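Local coordinates for protein kappa-carrageenase (Zobellia galactanivorans, PDB 5OCR) that probably hydrolyses kappa-carrageenan, through the glycoside hydrolase family 16 beta-jellyroll domain that makes up this part of a longer secreted enzyme, at residues Q9-T14 / Y99-A104; D140-Q145 / Y158-N163. All coordinates share one frame; numbering follows the deposited sequence.

Overall arrangement
Both contacts belong to the beta-jellyroll, on different layers. Interaction 1 lays the N-terminal loop over strand 100-107, and interaction 2 pairs strands 134-144 and 159-170 deeper in the domain; their centres are 17 Å apart and their nearest atoms about 5 Å. Both reach Phe119 of strand 115-122, touched by the side chains of Phe102 and Val141. Strand 200-207 also joins them: Ile202 meets Glu103 and Thr12, while Tyr203 meets Val142 and Met160. A glycerol, probably from the crystallisation liquor, lies about 3 Å from the Glu143 side chain, where it may mark the substrate cleft. A bound magnesium ion lies about 11 Å from the Glu103 side chain.

Interaction 1: Q9-T14 / Y99-A104; sequences QQPTKT and YGYFEA
Pro11, Thr12 and Lys13 meet Tyr101 and Glu103 where the N-terminal loop crosses a strand of the GH16 beta-jellyroll. The strand sits between 200-207 and 273-285, and the loop packs over the side chains it presents, with Trp21 and Trp283 also touching Pro11.

The apolar part is a CH-pi contact. Pro11 CB stands over the face of the Tyr101 ring, 3.5 Å from its centroid and only 4° off the normal, while Thr14 CG2 comes obliquely to within 3.8 Å of Tyr101 CE1. Tyr101 CB points toward the loop, and CG stands anti to the backbone N (chi1 -161°).

Hydrogen bonds supply the rest. Tyr101 OH donates to Lys13 O at 2.6 Å, and this acceptor lies near the plane of the ring, at its edge. The same ring is thus covered on a face and held by its hydroxyl, so an alanine here would probably leave Lys13 O without this donor and open a gap beneath Pro11 CB. Glu103 OE1 takes two bonds from one residue. Thr12 N approaches on the syn lone pair at 3.0 Å, its N-H...O angle 163°, whereas Thr12 OG1 reaches the same Glu103 OE1 at 2.8 Å from above the carboxylate plane. The other oxygen, Glu103 OE2, is hydrogen-bonded to Tyr279 OH and also receives a bond from a water at 2.7 Å; that water donates its second proton to Gln10 O at 2.8 Å.

Interaction 2: D140-Q145 / Y158-N163; sequences DVVELQ and YDMDLN
The acidic strand of what is probably the GH16 active site meets strand 159-170 here through Glu143 and Asp161. The sequence around Asp140 and Glu143 is consistent with the family's acidic signature Glu-x-Asp-x-x-Glu, and Val141 and Val142, both facing Phe119, form its classic beta bulge.

Backbone bonds join the strands in antiparallel fashion. Glu143 and Asp161 are a hydrogen-bonded pair: Glu143 N donates to Asp161 O at 2.7 Å, and Asp161 N returns to Glu143 O at 3.1 Å, almost straight at 178°. Before the bulge, Asp140 N reaches Asn163 O at 2.9 Å.

On the Met160 face the packing is apolar. Met160 SD lies 3.7 Å from Val142 CG2, and the bend at chi3 (63°) brings Met160 CE to 3.8 Å from Leu144 CD2; Trp190 and Tyr203 also touch this methionine.

The Glu143 face is polar. One water donates to Glu143 OE1 at 2.6 Å and to Asp140 OD2, and accepts from Asn163 N at 2.9 Å. A second water near Glu143 OE1 accepts from Asn163 ND2. Glu143 OE2 forms a salt bridge to Arg242 and a hydrogen bond to a bound glycerol, probably from the crystallisation liquor. Asp161 has its own partners in Lys189 and Gln146. Glu143 is therefore gripped at both oxygens, which is consistent with a side-chain end held in one orientation and linked through one water to Asp140 and the neighbouring strand.

Interaction 1: Q9-T14 / Y99-A104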
loop_
_atom_site.group_PDB
_atom_site.type_symbol
_atom_site.label_atom_id
_atom_site.label_comp_id
_atom_site.label_asym_id
_atom_site.label_seq_id
_atom_site.Cartn_x
_atom_site.Cartn_y
_atom_site.Cartn_z
ATOM N N GLN A 9 18.554 -13.643 -5.538
ATOM C CA GLN A 9 18.465 -12.131 -5.514
ATOM C C GLN A 9 18.573 -11.637 -4.071
ATOM O O GLN A 9 18.203 -12.334 -3.156
ATOM C CB GLN A 9 17.096 -11.665 -6.058
ATOM C CG GLN A 9 16.875 -11.991 -7.538
ATOM C CD GLN A 9 17.686 -11.084 -8.453
ATOM O OE1 GLN A 9 18.488 -10.249 -8.004
ATOM N NE2 GLN A 9 17.460 -11.222 -9.764
ATOM N N GLN A 10 19.074 -10.421 -3.890
ATOM C CA GLN A 10 19.269 -9.861 -2.520
ATOM C C GLN A 10 18.598 -8.507 -2.423
ATOM O O GLN A 10 18.410 -7.852 -3.458
ATOM C CB GLN A 10 20.768 -9.656 -2.211
ATOM C CG GLN A 10 21.531 -10.967 -2.013
ATOM C CD GLN A 10 21.184 -11.509 -0.626
ATOM O OE1 GLN A 10 21.537 -10.922 0.394
ATOM N NE2 GLN A 10 20.458 -12.619 -0.587
ATOM N N PRO A 11 18.337 -8.032 -1.192
ATOM C CA PRO A 11 17.884 -6.575 -1.006
ATOM C C PRO A 11 18.768 -5.571 -1.823
ATOM O O PRO A 11 20.035 -5.689 -1.908
ATOM C CB PRO A 11 18.013 -6.358 0.504
ATOM C CG PRO A 11 17.823 -7.770 1.088
ATOM C CD PRO A 11 18.542 -8.675 0.118
ATOM N N THR A 12 18.121 -4.625 -2.506
ATOM C CA THR A 12 18.906 -3.597 -3.298
ATOM C C THR A 12 19.862 -2.838 -2.434
ATOM O O THR A 12 21.032 -2.562 -2.868
ATOM C CB THR A 12 17.936 -2.664 -4.057
ATOM O OG1 THR A 12 17.135 -3.483 -4.922
ATOM C CG2 THR A 12 18.655 -1.631 -4.968
ATOM N N LYS A 13 19.423 -2.455 -1.229
ATOM C CA LYS A 13 20.294 -1.652 -0.371
ATOM C C LYS A 13 19.899 -1.893 1.083
ATOM O O LYS A 13 18.714 -1.856 1.378
ATOM C CB LYS A 13 20.124 -0.171 -0.703
ATOM C CG LYS A 13 20.988 0.765 0.112
ATOM C CD LYS A 13 22.425 0.670 -0.350
ATOM C CE LYS A 13 23.096 1.734 0.454
ATOM N NZ LYS A 13 24.428 1.789 -0.108
ATOM N N THR A 14 20.862 -2.140 1.988
ATOM C CA THR A 14 20.483 -2.382 3.394
ATOM C C THR A 14 21.346 -1.542 4.325
ATOM O O THR A 14 22.396 -1.004 3.895
ATOM C CB THR A 14 20.630 -3.851 3.818
ATOM O OG1 THR A 14 22.042 -4.158 3.806
ATOM C CG2 THR A 14 19.895 -4.818 2.850
ATOM N N TYR A 99 9.646 -8.833 11.060
ATOM C CA TYR A 99 10.872 -8.130 10.730
ATOM C C TYR A 99 11.439 -8.727 9.433
ATOM O O TYR A 99 11.184 -9.847 9.146
ATOM C CB TYR A 99 11.884 -8.300 11.806
ATOM C CG TYR A 99 11.414 -7.813 13.127
ATOM C CD1 TYR A 99 10.801 -6.568 13.287
ATOM C CD2 TYR A 99 11.703 -8.567 14.251
ATOM C CE1 TYR A 99 10.332 -6.175 14.540
ATOM C CE2 TYR A 99 11.282 -8.170 15.505
ATOM C CZ TYR A 99 10.601 -6.966 15.633
ATOM O OH TYR A 99 10.172 -6.594 16.905
ATOM N N GLY A 100 12.204 -7.983 8.661
ATOM C CA GLY A 100 12.737 -8.515 7.423
ATOM C C GLY A 100 12.978 -7.371 6.455
ATOM O O GLY A 100 12.979 -6.188 6.870
ATOM N N TYR A 101 13.154 -7.722 5.195
ATOM C CA TYR A 101 13.249 -6.735 4.149
ATOM C C TYR A 101 12.206 -6.987 3.087
ATOM O O TYR A 101 12.037 -8.150 2.662
ATOM C CB TYR A 101 14.662 -6.818 3.502
ATOM C CG TYR A 101 15.094 -5.588 2.704
ATOM C CD1 TYR A 101 15.995 -4.681 3.252
ATOM C CD2 TYR A 101 14.651 -5.403 1.378
ATOM C CE1 TYR A 101 16.358 -3.560 2.532
ATOM C CE2 TYR A 101 14.978 -4.250 0.696
ATOM C CZ TYR A 101 15.888 -3.381 1.272
ATOM O OH TYR A 101 16.300 -2.267 0.551
ATOM N N PHE A 102 11.525 -5.912 2.634
ATOM C CA PHE A 102 10.392 -6.048 1.695
ATOM C C PHE A 102 10.607 -5.153 0.483
ATOM O O PHE A 102 10.842 -3.918 0.696
ATOM C CB PHE A 102 9.090 -5.651 2.399
ATOM C CG PHE A 102 8.936 -6.331 3.748
ATOM C CD1 PHE A 102 8.190 -7.508 3.840
ATOM C CD2 PHE A 102 9.574 -5.874 4.906
ATOM C CE1 PHE A 102 8.156 -8.230 5.031
ATOM C CE2 PHE A 102 9.467 -6.536 6.135
ATOM C CZ PHE A 102 8.737 -7.741 6.191
ATOM N N GLU A 103 10.528 -5.686 -0.734
ATOM C CA GLU A 103 10.830 -4.848 -1.896
ATOM C C GLU A 103 9.902 -5.171 -3.027
ATOM O O GLU A 103 9.573 -6.390 -3.194
ATOM C CB GLU A 103 12.291 -5.253 -2.305
ATOM C CG GLU A 103 12.840 -4.306 -3.424
ATOM C CD GLU A 103 14.306 -4.637 -3.792
ATOM O OE1 GLU A 103 15.185 -4.233 -2.995
ATOM O OE2 GLU A 103 14.529 -5.289 -4.842
ATOM N N ALA A 104 9.472 -4.160 -3.782
ATOM C CA ALA A 104 8.683 -4.372 -4.972
ATOM C C ALA A 104 9.094 -3.410 -6.021
ATOM O O ALA A 104 9.550 -2.284 -5.737
ATOM C CB ALA A 104 7.183 -4.204 -4.567
HETATM O O HOH W 1 16.291 -7.362 -5.200
#

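Interaction 2: D140-Q145 / Y158-N163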
loop_
_atom_site.group_PDB
_atom_site.type_symbol
_atom_site.label_atom_id
_atom_site.label_comp_id
_atom_site.label_asym_id
_atom_site.label_seq_id
_atom_site.Cartn_x
_atom_site.Cartn_y
_atom_site.Cartn_z
ATOM N N ASP A 140 3.581 1.485 5.528
ATOM C CA ASP A 140 3.408 1.762 4.075
ATOM C C ASP A 140 4.801 1.839 3.494
ATOM O O ASP A 140 5.530 2.758 3.798
ATOM C CB ASP A 140 2.620 3.063 3.876
ATOM C CG ASP A 140 1.260 2.964 4.358
ATOM O OD1 ASP A 140 0.734 1.829 4.590
ATOM O OD2 ASP A 140 0.702 3.995 4.610
ATOM N N VAL A 141 5.170 0.883 2.652
ATOM C CA VAL A 141 6.454 1.000 2.029
ATOM C C VAL A 141 6.471 2.130 1.001
ATOM O O VAL A 141 7.424 2.921 0.946
ATOM C CB VAL A 141 6.843 -0.305 1.333
ATOM C CG1 VAL A 141 8.252 -0.070 0.664
ATOM C CG2 VAL A 141 6.769 -1.451 2.371
ATOM N N VAL A 142 5.359 2.261 0.244
ATOM C CA VAL A 142 5.153 3.473 -0.538
ATOM C C VAL A 142 3.691 3.613 -0.910
ATOM O O VAL A 142 2.918 2.612 -1.055
ATOM C CB VAL A 142 5.982 3.482 -1.838
ATOM C CG1 VAL A 142 5.448 2.554 -2.908
ATOM C CG2 VAL A 142 6.050 4.910 -2.369
ATOM N N GLU A 143 3.253 4.873 -0.920
ATOM C CA GLU A 143 1.948 5.256 -1.464
ATOM C C GLU A 143 2.290 6.227 -2.561
ATOM O O GLU A 143 2.759 7.302 -2.270
ATOM C CB GLU A 143 1.044 5.900 -0.460
ATOM C CG GLU A 143 0.333 4.830 0.378
ATOM C CD GLU A 143 -0.588 5.526 1.363
ATOM O OE1 GLU A 143 -0.085 6.446 2.111
ATOM O OE2 GLU A 143 -1.786 5.154 1.440
ATOM N N LEU A 144 1.979 5.883 -3.800
ATOM C CA LEU A 144 2.240 6.770 -4.931
ATOM C C LEU A 144 1.019 7.594 -5.344
ATOM O O LEU A 144 -0.104 7.120 -5.140
ATOM C CB LEU A 144 2.668 5.916 -6.133
ATOM C CG LEU A 144 3.956 5.091 -6.016
ATOM C CD1 LEU A 144 4.277 4.303 -7.296
ATOM C CD2 LEU A 144 5.121 6.045 -5.677
ATOM N N GLN A 145 1.224 8.759 -5.993
ATOM C CA GLN A 145 0.182 9.532 -6.650
ATOM C C GLN A 145 -1.015 9.864 -5.809
ATOM O O GLN A 145 -2.069 9.974 -6.343
ATOM C CB GLN A 145 -0.320 8.849 -7.978
ATOM C CG GLN A 145 0.724 8.431 -8.906
ATOM C CD GLN A 145 0.130 7.395 -9.897
ATOM O OE1 GLN A 145 0.735 6.429 -10.173
ATOM N NE2 GLN A 145 -1.047 7.697 -10.500
ATOM N N TYR A 158 4.919 13.922 -8.410
ATOM C CA TYR A 158 6.306 13.545 -8.071
ATOM C C TYR A 158 6.488 13.193 -6.577
ATOM O O TYR A 158 7.529 12.645 -6.175
ATOM C CB TYR A 158 7.192 14.740 -8.386
ATOM C CG TYR A 158 7.248 15.000 -9.885
ATOM C CD1 TYR A 158 8.113 14.241 -10.709
ATOM C CD2 TYR A 158 6.465 15.992 -10.469
ATOM C CE1 TYR A 158 8.175 14.503 -12.089
ATOM C CE2 TYR A 158 6.507 16.214 -11.873
ATOM C CZ TYR A 158 7.349 15.473 -12.631
ATOM O OH TYR A 158 7.445 15.740 -14.007
ATOM N N ASP A 159 5.504 13.600 -5.769
ATOM C CA ASP A 159 5.586 13.375 -4.310
ATOM C C ASP A 159 5.057 11.975 -3.966
ATOM O O ASP A 159 4.008 11.564 -4.478
ATOM C CB ASP A 159 4.741 14.420 -3.573
ATOM C CG ASP A 159 5.288 15.868 -3.828
ATOM O OD1 ASP A 159 6.500 16.100 -3.644
ATOM O OD2 ASP A 159 4.512 16.785 -4.208
ATOM N N MET A 160 5.749 11.332 -3.021
ATOM C CA MET A 160 5.197 10.080 -2.458
ATOM C C MET A 160 5.229 10.046 -0.962
ATOM O O MET A 160 5.937 10.811 -0.319
ATOM C CB MET A 160 5.881 8.848 -3.086
ATOM C CG MET A 160 7.328 8.758 -2.644
ATOM S SD MET A 160 8.230 7.611 -3.765
ATOM C CE MET A 160 8.182 8.344 -5.383
ATOM N N ASP A 161 4.417 9.149 -0.411
ATOM C CA ASP A 161 4.303 9.040 1.042
ATOM C C ASP A 161 4.715 7.653 1.463
ATOM O O ASP A 161 4.486 6.679 0.743
ATOM C CB ASP A 161 2.842 9.214 1.412
ATOM C CG ASP A 161 2.321 10.596 0.969
ATOM O OD1 ASP A 161 2.964 11.575 1.382
ATOM O OD2 ASP A 161 1.353 10.694 0.158
ATOM N N LEU A 162 5.358 7.586 2.623
ATOM C CA LEU A 162 5.978 6.375 3.091
ATOM C C LEU A 162 5.645 6.289 4.585
ATOM O O LEU A 162 6.534 6.200 5.408
ATOM C CB LEU A 162 7.493 6.276 2.791
ATOM C CG LEU A 162 7.917 6.699 1.365
ATOM C CD1 LEU A 162 8.315 8.191 1.318
ATOM C CD2 LEU A 162 9.171 5.908 1.035
ATOM N N ASN A 163 4.362 6.166 4.955
ATOM C CA ASN A 163 3.948 6.453 6.341
ATOM C C ASN A 163 3.726 5.235 7.220
ATOM O O ASN A 163 3.623 4.158 6.680
ATOM C CB ASN A 163 2.570 7.134 6.282
ATOM C CG ASN A 163 2.684 8.497 5.660
ATOM O OD1 ASN A 163 3.725 9.134 5.764
ATOM N ND2 ASN A 163 1.613 9.002 5.126
HETATM O O HOH W 2 2.369 6.074 2.894
HETATM O O HOH W 3 1.641 9.827 -2.923
HETATM O O HOH W 4 -0.767 7.055 4.740
HETATM O O HOH W 5 3.682 9.862 -6.588
#